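Probable transcriptional regulator (Rhodococcus jostii, PDB 3ON2) probably acts as a TetR-family transcriptional regulator that binds DNA through a helix-turn-helix motif, although its target and effector are not known. Local coordinates at residues A94-R105 and F161-A172; G146-I156 and D190-Q198. All blocks are in the same frame, centred on the assembly; numbering follows the deposited sequence.

Contact 1 of 2, residues A94-R105 and F161-A172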
loop_
_atom_site.group_PDB
_atom_site.type_symbol
_atom_site.label_atom_id
_atom_site.label_comp_id
_atom_site.label_asym_id
_atom_site.label_seq_id
_atom_site.Cartn_x
_atom_site.Cartn_y
_atom_site.Cartn_z
ATOM N N ALA A 94 -3.913 5.339 9.943
ATOM C CA ALA A 94 -3.796 6.506 9.062
ATOM C C ALA A 94 -2.352 6.885 8.852
ATOM O O ALA A 94 -1.922 7.055 7.727
ATOM C CB ALA A 94 -4.562 7.687 9.629
ATOM N N GLY A 95 -1.626 7.056 9.950
ATOM C CA GLY A 95 -0.203 7.385 9.913
ATOM C C GLY A 95 0.613 6.359 9.139
ATOM O O GLY A 95 1.475 6.737 8.344
ATOM N N ALA A 96 0.335 5.067 9.351
ATOM C CA ALA A 96 1.014 4.004 8.590
ATOM C C ALA A 96 0.702 4.032 7.099
ATOM O O ALA A 96 1.577 3.762 6.265
ATOM C CB ALA A 96 0.676 2.615 9.154
ATOM N N TYR A 97 -0.543 4.308 6.746
ATOM C CA TYR A 97 -0.871 4.422 5.317
ATOM C C TYR A 97 -0.089 5.547 4.615
ATOM O O TYR A 97 0.474 5.356 3.530
ATOM C CB TYR A 97 -2.376 4.633 5.074
ATOM C CG TYR A 97 -2.621 4.760 3.580
ATOM C CD1 TYR A 97 -2.641 3.610 2.779
ATOM C CD2 TYR A 97 -2.731 6.007 2.959
ATOM C CE1 TYR A 97 -2.803 3.687 1.423
ATOM C CE2 TYR A 97 -2.899 6.095 1.571
ATOM C CZ TYR A 97 -2.942 4.924 0.813
ATOM O OH TYR A 97 -3.100 4.935 -0.544
ATOM N N VAL A 98 -0.117 6.736 5.211
ATOM C CA VAL A 98 0.544 7.893 4.611
ATOM C C VAL A 98 2.054 7.648 4.518
ATOM O O VAL A 98 2.654 7.904 3.472
ATOM C CB VAL A 98 0.156 9.216 5.341
ATOM C CG1 VAL A 98 0.880 10.440 4.732
ATOM C CG2 VAL A 98 -1.380 9.434 5.254
ATOM N N SER A 99 2.661 7.114 5.573
ATOM C CA SER A 99 4.094 6.764 5.513
ATOM C C SER A 99 4.428 5.764 4.417
ATOM O O SER A 99 5.468 5.913 3.735
ATOM C CB SER A 99 4.582 6.200 6.843
ATOM O OG SER A 99 4.479 7.215 7.801
ATOM N N PHE A 100 3.575 4.745 4.262
ATOM C CA PHE A 100 3.780 3.766 3.193
ATOM C C PHE A 100 3.760 4.416 1.807
ATOM O O PHE A 100 4.629 4.155 0.956
ATOM C CB PHE A 100 2.713 2.652 3.239
ATOM C CG PHE A 100 2.989 1.519 2.300
ATOM C CD1 PHE A 100 3.674 0.390 2.740
ATOM C CD2 PHE A 100 2.583 1.587 0.952
ATOM C CE1 PHE A 100 3.939 -0.677 1.849
ATOM C CE2 PHE A 100 2.855 0.547 0.065
ATOM C CZ PHE A 100 3.535 -0.588 0.514
ATOM N N ALA A 101 2.718 5.214 1.582
ATOM C CA ALA A 101 2.501 5.913 0.330
ATOM C C ALA A 101 3.699 6.793 -0.026
ATOM O O ALA A 101 4.169 6.792 -1.178
ATOM C CB ALA A 101 1.236 6.744 0.432
ATOM N N LEU A 102 4.220 7.529 0.958
ATOM C CA LEU A 102 5.305 8.453 0.679
ATOM C C LEU A 102 6.653 7.740 0.532
ATOM O O LEU A 102 7.538 8.208 -0.195
ATOM C CB LEU A 102 5.311 9.611 1.695
ATOM C CG LEU A 102 4.009 10.481 1.697
ATOM C CD1 LEU A 102 4.056 11.581 2.773
ATOM C CD2 LEU A 102 3.681 11.117 0.282
ATOM N N ALA A 103 6.793 6.574 1.161
ATOM C CA ALA A 103 7.995 5.768 0.989
ATOM C C ALA A 103 8.007 4.924 -0.277
ATOM O O ALA A 103 9.070 4.432 -0.659
ATOM C CB ALA A 103 8.247 4.881 2.190
ATOM N N HIS A 104 6.849 4.717 -0.901
ATOM C CA HIS A 104 6.740 3.819 -2.049
ATOM C C HIS A 104 5.842 4.444 -3.110
ATOM O O HIS A 104 4.849 3.842 -3.540
ATOM C CB HIS A 104 6.139 2.481 -1.610
ATOM C CG HIS A 104 6.874 1.833 -0.485
ATOM N ND1 HIS A 104 8.032 1.106 -0.676
ATOM C CD2 HIS A 104 6.609 1.779 0.839
ATOM C CE1 HIS A 104 8.451 0.633 0.486
ATOM N NE2 HIS A 104 7.603 1.024 1.423
ATOM N N ARG A 105 6.200 5.644 -3.543
ATOM C CA ARG A 105 5.329 6.432 -4.422
ATOM C C ARG A 105 5.071 5.804 -5.785
ATOM O O ARG A 105 3.920 5.724 -6.212
ATOM C CB ARG A 105 5.885 7.846 -4.579
ATOM C CG ARG A 105 6.047 8.532 -3.250
ATOM C CD ARG A 105 6.391 10.000 -3.387
ATOM N NE ARG A 105 6.887 10.522 -2.117
ATOM C CZ ARG A 105 7.161 11.803 -1.908
ATOM N NH1 ARG A 105 7.004 12.670 -2.895
ATOM N NH2 ARG A 105 7.613 12.206 -0.734
ATOM N N PHE A 161 -10.107 6.033 3.756
ATOM C CA PHE A 161 -9.139 5.806 2.673
ATOM C C PHE A 161 -8.994 7.041 1.775
ATOM O O PHE A 161 -7.881 7.447 1.488
ATOM C CB PHE A 161 -9.531 4.576 1.858
ATOM C CG PHE A 161 -8.662 4.314 0.644
ATOM C CD1 PHE A 161 -7.274 4.426 0.695
ATOM C CD2 PHE A 161 -9.246 3.851 -0.530
ATOM C CE1 PHE A 161 -6.480 4.138 -0.421
ATOM C CE2 PHE A 161 -8.479 3.567 -1.654
ATOM C CZ PHE A 161 -7.096 3.708 -1.611
ATOM N N ALA A 162 -10.117 7.649 1.392
ATOM C CA ALA A 162 -10.104 8.844 0.555
ATOM C C ALA A 162 -9.387 9.972 1.282
ATOM O O ALA A 162 -8.594 10.705 0.669
ATOM C CB ALA A 162 -11.511 9.276 0.203
ATOM N N THR A 163 -9.695 10.123 2.563
ATOM C CA THR A 163 -9.053 11.151 3.375
ATOM C C THR A 163 -7.538 11.006 3.391
ATOM O O THR A 163 -6.819 11.971 3.075
ATOM C CB THR A 163 -9.577 11.162 4.809
ATOM O OG1 THR A 163 -10.994 11.398 4.772
ATOM C CG2 THR A 163 -8.850 12.276 5.641
ATOM N N PHE A 164 -7.048 9.824 3.748
ATOM C CA PHE A 164 -5.597 9.663 3.903
ATOM C C PHE A 164 -4.858 9.443 2.583
ATOM O O PHE A 164 -3.698 9.873 2.446
ATOM C CB PHE A 164 -5.266 8.679 5.059
ATOM C CG PHE A 164 -5.811 9.178 6.359
ATOM C CD1 PHE A 164 -5.203 10.255 7.008
ATOM C CD2 PHE A 164 -7.010 8.680 6.866
ATOM C CE1 PHE A 164 -5.748 10.792 8.168
ATOM C CE2 PHE A 164 -7.556 9.211 8.054
ATOM C CZ PHE A 164 -6.910 10.261 8.690
ATOM N N HIS A 165 -5.513 8.832 1.594
ATOM C CA HIS A 165 -4.947 8.875 0.252
ATOM C C HIS A 165 -4.917 10.312 -0.305
ATOM O O HIS A 165 -4.001 10.667 -1.045
ATOM C CB HIS A 165 -5.665 7.948 -0.726
ATOM C CG HIS A 165 -4.938 7.787 -2.025
ATOM N ND1 HIS A 165 -3.712 7.159 -2.110
ATOM C CD2 HIS A 165 -5.246 8.186 -3.282
ATOM C CE1 HIS A 165 -3.291 7.190 -3.362
ATOM N NE2 HIS A 165 -4.209 7.791 -4.096
ATOM N N GLY A 166 -5.935 11.110 0.007
ATOM C CA GLY A 166 -5.931 12.535 -0.359
ATOM C C GLY A 166 -4.757 13.297 0.252
ATOM O O GLY A 166 -4.080 14.026 -0.445
ATOM N N ILE A 167 -4.507 13.104 1.549
ATOM C CA ILE A 167 -3.328 13.682 2.204
ATOM C C ILE A 167 -2.003 13.248 1.523
ATOM O O ILE A 167 -1.156 14.103 1.184
ATOM C CB ILE A 167 -3.309 13.436 3.761
ATOM C CG1 ILE A 167 -4.479 14.171 4.440
ATOM C CG2 ILE A 167 -1.972 13.985 4.379
ATOM C CD1 ILE A 167 -4.607 13.862 5.990
ATOM N N ALA A 168 -1.822 11.945 1.309
ATOM C CA ALA A 168 -0.616 11.438 0.637
ATOM C C ALA A 168 -0.452 12.036 -0.784
ATOM O O ALA A 168 0.662 12.401 -1.200
ATOM C CB ALA A 168 -0.616 9.901 0.607
ATOM N N THR A 169 -1.569 12.162 -1.505
ATOM C CA THR A 169 -1.592 12.760 -2.835
ATOM C C THR A 169 -1.169 14.253 -2.797
ATOM O O THR A 169 -0.309 14.701 -3.601
ATOM C CB THR A 169 -2.985 12.576 -3.491
ATOM O OG1 THR A 169 -3.279 11.177 -3.596
ATOM C CG2 THR A 169 -3.030 13.206 -4.889
ATOM N N LEU A 170 -1.712 15.007 -1.839
ATOM C CA LEU A 170 -1.330 16.407 -1.683
ATOM C C LEU A 170 0.156 16.512 -1.355
ATOM O O LEU A 170 0.857 17.384 -1.896
ATOM C CB LEU A 170 -2.168 17.135 -0.594
ATOM C CG LEU A 170 -3.679 17.377 -0.827
ATOM C CD1 LEU A 170 -4.283 18.459 0.109
ATOM C CD2 LEU A 170 -3.963 17.749 -2.270
ATOM N N ALA A 171 0.629 15.633 -0.477
ATOM C CA ALA A 171 2.016 15.668 -0.038
ATOM C C ALA A 171 2.936 15.362 -1.221
ATOM O O ALA A 171 3.891 16.106 -1.485
ATOM C CB ALA A 171 2.246 14.699 1.159
ATOM N N ALA A 172 2.608 14.322 -1.991
ATOM C CA ALA A 172 3.428 13.961 -3.153
ATOM C C ALA A 172 3.423 15.067 -4.216
ATOM O O ALA A 172 4.378 15.174 -5.012
ATOM C CB ALA A 172 2.955 12.645 -3.759
#

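Contact 2 of 2, residues G146-I156 and D190-Q198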
loop_
_atom_site.group_PDB
_atom_site.type_symbol
_atom_site.label_atom_id
_atom_site.label_comp_id
_atom_site.label_asym_id
_atom_site.label_seq_id
_atom_site.Cartn_x
_atom_site.Cartn_y
_atom_site.Cartn_z
ATOM N N GLY A 146 -18.689 -0.197 20.647
ATOM C CA GLY A 146 -19.531 0.959 20.946
ATOM C C GLY A 146 -18.800 2.289 20.997
ATOM O O GLY A 146 -19.310 3.253 21.572
ATOM N N ASP A 147 -17.607 2.353 20.396
ATOM C CA ASP A 147 -16.799 3.593 20.394
ATOM C C ASP A 147 -17.302 4.587 19.349
ATOM O O ASP A 147 -17.232 5.808 19.538
ATOM C CB ASP A 147 -15.304 3.296 20.170
ATOM C CG ASP A 147 -14.567 2.911 21.461
ATOM O OD1 ASP A 147 -15.199 2.888 22.541
ATOM O OD2 ASP A 147 -13.341 2.634 21.404
ATOM N N ILE A 148 -17.806 4.057 18.242
ATOM C CA ILE A 148 -18.351 4.893 17.192
ATOM C C ILE A 148 -19.806 4.539 16.904
ATOM O O ILE A 148 -20.273 3.463 17.277
ATOM C CB ILE A 148 -17.485 4.858 15.883
ATOM C CG1 ILE A 148 -17.378 3.439 15.300
ATOM C CG2 ILE A 148 -16.106 5.475 16.130
ATOM C CD1 ILE A 148 -16.779 3.385 13.868
ATOM N N GLY A 149 -20.501 5.438 16.220
ATOM C CA GLY A 149 -21.914 5.259 15.884
ATOM C C GLY A 149 -22.186 4.300 14.741
ATOM O O GLY A 149 -21.259 3.834 14.076
ATOM N N PRO A 150 -23.471 4.001 14.501
ATOM C CA PRO A 150 -23.913 2.990 13.523
ATOM C C PRO A 150 -23.647 3.421 12.093
ATOM O O PRO A 150 -23.407 4.605 11.832
ATOM C CB PRO A 150 -25.435 2.929 13.745
ATOM C CG PRO A 150 -25.663 3.598 15.091
ATOM C CD PRO A 150 -24.614 4.660 15.162
ATOM N N GLY A 151 -23.696 2.475 11.169
ATOM C CA GLY A 151 -23.427 2.796 9.785
ATOM C C GLY A 151 -22.648 1.740 9.043
ATOM O O GLY A 151 -22.026 0.883 9.646
ATOM N N ASP A 152 -22.698 1.816 7.720
ATOM C CA ASP A 152 -22.014 0.854 6.869
ATOM C C ASP A 152 -20.508 0.987 7.023
ATOM O O ASP A 152 -19.906 1.967 6.581
ATOM C CB ASP A 152 -22.443 1.044 5.417
ATOM C CG ASP A 152 -21.811 0.046 4.496
ATOM O OD1 ASP A 152 -20.846 -0.618 4.914
ATOM O OD2 ASP A 152 -22.275 -0.085 3.351
ATOM N N ALA A 153 -19.899 -0.015 7.648
ATOM C CA ALA A 153 -18.479 0.043 7.956
ATOM C C ALA A 153 -17.615 0.184 6.700
ATOM O O ALA A 153 -16.514 0.727 6.766
ATOM C CB ALA A 153 -18.041 -1.177 8.796
ATOM N N SER A 154 -18.096 -0.314 5.563
ATOM C CA SER A 154 -17.298 -0.216 4.331
ATOM C C SER A 154 -17.322 1.201 3.739
ATOM O O SER A 154 -16.331 1.644 3.151
ATOM C CB SER A 154 -17.652 -1.320 3.314
ATOM O OG SER A 154 -18.854 -1.027 2.649
ATOM N N ARG A 155 -18.424 1.927 3.921
ATOM C CA ARG A 155 -18.471 3.349 3.553
ATOM C C ARG A 155 -17.597 4.200 4.492
ATOM O O ARG A 155 -16.932 5.159 4.034
ATOM C CB ARG A 155 -19.911 3.905 3.533
ATOM C CG ARG A 155 -20.774 3.378 2.388
ATOM C CD ARG A 155 -20.165 3.692 1.015
ATOM N NE ARG A 155 -20.860 2.924 -0.024
ATOM C CZ ARG A 155 -21.945 3.338 -0.666
ATOM N NH1 ARG A 155 -22.461 4.541 -0.401
ATOM N NH2 ARG A 155 -22.506 2.562 -1.590
ATOM N N ILE A 156 -17.606 3.853 5.786
ATOM C CA ILE A 156 -16.778 4.538 6.788
ATOM C C ILE A 156 -15.308 4.339 6.425
ATOM O O ILE A 156 -14.525 5.300 6.356
ATOM C CB ILE A 156 -17.089 4.047 8.222
ATOM C CG1 ILE A 156 -18.514 4.467 8.625
ATOM C CG2 ILE A 156 -16.061 4.594 9.245
ATOM C CD1 ILE A 156 -19.029 3.813 9.983
ATOM N N ASP A 190 -8.242 13.240 14.061
ATOM C CA ASP A 190 -9.072 13.778 15.154
ATOM C C ASP A 190 -10.467 14.192 14.673
ATOM O O ASP A 190 -11.473 13.926 15.337
ATOM C CB ASP A 190 -8.387 14.967 15.836
ATOM C CG ASP A 190 -7.118 14.566 16.600
ATOM O OD1 ASP A 190 -6.925 13.347 16.878
ATOM O OD2 ASP A 190 -6.311 15.486 16.933
ATOM N N THR A 191 -10.533 14.835 13.511
ATOM C CA THR A 191 -11.805 15.322 13.002
ATOM C C THR A 191 -12.685 14.134 12.570
ATOM O O THR A 191 -13.884 14.104 12.864
ATOM C CB THR A 191 -11.573 16.319 11.843
ATOM O OG1 THR A 191 -10.761 17.410 12.324
ATOM C CG2 THR A 191 -12.873 16.871 11.337
ATOM N N PHE A 192 -12.081 13.174 11.872
ATOM C CA PHE A 192 -12.740 11.922 11.495
ATOM C C PHE A 192 -13.271 11.213 12.749
ATOM O O PHE A 192 -14.447 10.857 12.817
ATOM C CB PHE A 192 -11.738 11.017 10.750
ATOM C CG PHE A 192 -12.356 9.780 10.103
ATOM C CD1 PHE A 192 -13.305 9.895 9.091
ATOM C CD2 PHE A 192 -11.960 8.505 10.498
ATOM C CE1 PHE A 192 -13.851 8.740 8.485
ATOM C CE2 PHE A 192 -12.492 7.362 9.894
ATOM C CZ PHE A 192 -13.440 7.489 8.885
ATOM N N TRP A 193 -12.420 11.049 13.754
ATOM C CA TRP A 193 -12.829 10.307 14.967
ATOM C C TRP A 193 -14.043 10.998 15.603
ATOM O O TRP A 193 -15.062 10.347 15.916
ATOM C CB TRP A 193 -11.668 10.170 15.982
ATOM C CG TRP A 193 -12.151 9.489 17.212
ATOM C CD1 TRP A 193 -12.574 10.088 18.382
ATOM C CD2 TRP A 193 -12.372 8.086 17.377
ATOM N NE1 TRP A 193 -13.014 9.127 19.266
ATOM C CE2 TRP A 193 -12.908 7.895 18.677
ATOM C CE3 TRP A 193 -12.173 6.969 16.554
ATOM C CZ2 TRP A 193 -13.225 6.620 19.185
ATOM C CZ3 TRP A 193 -12.502 5.699 17.059
ATOM C CH2 TRP A 193 -13.007 5.544 18.370
ATOM N N ARG A 194 -13.947 12.316 15.769
ATOM C CA ARG A 194 -15.055 13.119 16.320
ATOM C C ARG A 194 -16.351 13.010 15.517
ATOM O O ARG A 194 -17.455 12.943 16.092
ATOM C CB ARG A 194 -14.666 14.593 16.444
ATOM C CG ARG A 194 -13.738 14.910 17.600
ATOM C CD ARG A 194 -13.473 16.439 17.634
ATOM N NE ARG A 194 -12.055 16.758 17.699
ATOM C CZ ARG A 194 -11.401 17.533 16.828
ATOM N NH1 ARG A 194 -12.025 18.111 15.799
ATOM N NH2 ARG A 194 -10.108 17.745 17.000
ATOM N N GLY A 195 -16.226 12.983 14.195
ATOM C CA GLY A 195 -17.398 12.884 13.321
ATOM C C GLY A 195 -18.075 11.522 13.377
ATOM O O GLY A 195 -19.253 11.396 13.034
ATOM N N LEU A 196 -17.331 10.498 13.798
ATOM C CA LEU A 196 -17.909 9.165 13.952
ATOM C C LEU A 196 -18.290 8.832 15.381
ATOM O O LEU A 196 -19.182 8.027 15.572
ATOM C CB LEU A 196 -16.968 8.072 13.465
ATOM C CG LEU A 196 -16.374 8.177 12.062
ATOM C CD1 LEU A 196 -15.237 7.187 11.993
ATOM C CD2 LEU A 196 -17.423 7.925 10.941
ATOM N N ALA A 197 -17.608 9.432 16.358
ATOM C CA ALA A 197 -17.640 8.986 17.760
ATOM C C ALA A 197 -19.031 9.054 18.388
ATOM O O ALA A 197 -19.847 9.902 18.016
ATOM C CB ALA A 197 -16.625 9.786 18.618
ATOM N N GLN A 198 -19.285 8.138 19.329
ATOM C CA GLN A 198 -20.516 8.135 20.124
ATOM C C GLN A 198 -20.281 8.931 21.411
ATOM O O GLN A 198 -19.210 8.834 22.025
ATOM C CB GLN A 198 -20.933 6.702 20.478
ATOM C CG GLN A 198 -21.845 6.007 19.479
ATOM C CD GLN A 198 -22.280 4.618 19.962
ATOM O OE1 GLN A 198 -22.514 4.404 21.153
ATOM N NE2 GLN A 198 -22.380 3.668 19.033
HETATM O O HOH W 1 -20.124 6.084 12.841
#

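Contact 1 of 2, residues A94-R105 and F161-A172
A94 sets its methyl squarely over the ring of F164: CB stands 3.5 Å from the ring centroid and only 5° off the normal, a CH-pi contact, while the CG2 methyl of T163 lies over the opposite face. One turn on, Y97 buries the largest area of any residue here. With CG anti to the backbone N (chi1 179°), its ring runs out along F164 and H165 until OH reaches the imidazole, where OH and H165 ND1 are hydrogen-bonded at 2.8 Å. ND1 lies in the plane of the phenol ring, and the same hydroxyl bonds to the hydroxyl of Y112, so two polar partners anchor the buried end of this side chain. The F161 ring turns its edge toward the Y97 face in an offset edge-to-face pair. V98 crosses F164 at about a right angle, its CG2 lying 4.0 Å from F164 CB. The backbones come closest at V98 and A168, with CA atoms 5.5 Å apart, and A101 CB then meets A168 CB, methyl to methyl, at 3.7 Å. Past it, L102 straddles A171, with CD1 and CD2 both near its methyl. The short axes approach to 9.2 Å and cross at -36°, with small residues at the centre. A94, Y97, F161 and F164 also line the pocket occupied by a polyether, probably from crystallisation. Helix 105-115 covers Y97, A101 and H165, helix 56-81 meets Y97 at L71, and helix 181-196 closes over A94, V98 and F164.

Contact 2 of 2, residues G146-I156 and D190-Q198
A single beta bridge between I148 and A197 ties the loop after helix 122-144 to the C-terminal end of helix 181-196, in the probable ligand-binding C-terminal region of what is, by family resemblance, a TetR-like protein. Two backbone bonds define it: G149 N donates to L196 O over 3.0 Å at 172°, and Q198 N donates to D147 O at 171°. The loop starts at G146, whose positive phi makes it the C-prime residue of a Schellman motif ending the preceding helix. Beyond the bridge, Q198 extends its side chain back along the loop, where NE2 makes a weak, bent bond to I148 O (2.8 Å, 120°). Beneath the backbone bonds lies an apolar layer. I148 CG2, placed beside the backbone N, sits over the six-membered ring of W193, 4.0 Å from its centroid, and packs 3.8 Å from L196 CB, the I148 and L196 side chains lying alongside each other. D147 CB approaches the same indole at its edge, 3.7 Å from CH2. Further along, I156 CG2 packs against F192 CZ and L196 CD1, 3.9 Å from each, while I156 O lies near the plane of the F192 ring, 3.5 Å from CZ. L196 CD1 in turn covers part of one face of that ring. D152 is the N-cap residue of helix 153-172, its OD1 accepting from S154 N. A water bonds weakly to G149 O and L196 O. The near-linear backbone bonds therefore fix the chain end against the loop, whereas the aliphatic and aromatic groups join the adjoining turns of helices 153-172 and 181-196 by dispersion.

How the contacts relate
Helix 153-172 serves both contacts, giving its N-terminal turn to contact 2 and its later turns to contact 1. The centres of the two contacts lie about 20 Å apart; their nearest atoms are about 5 Å apart without touching. Contact 1 is about 9 Å from the chain centre and partly buried, whereas contact 2, at 23 Å, is a surface contact. Helix against helix, contact 1 relies on side chains: aromatic rings, small methyls and one buried phenol-imidazole bond. Contact 2 adds backbone pairing to an apolar patch, where helices 122-144 and 181-196 have ended. Helix 181-196 links them, forming one side of contact 2 and covering contact 1 through V185 and S189.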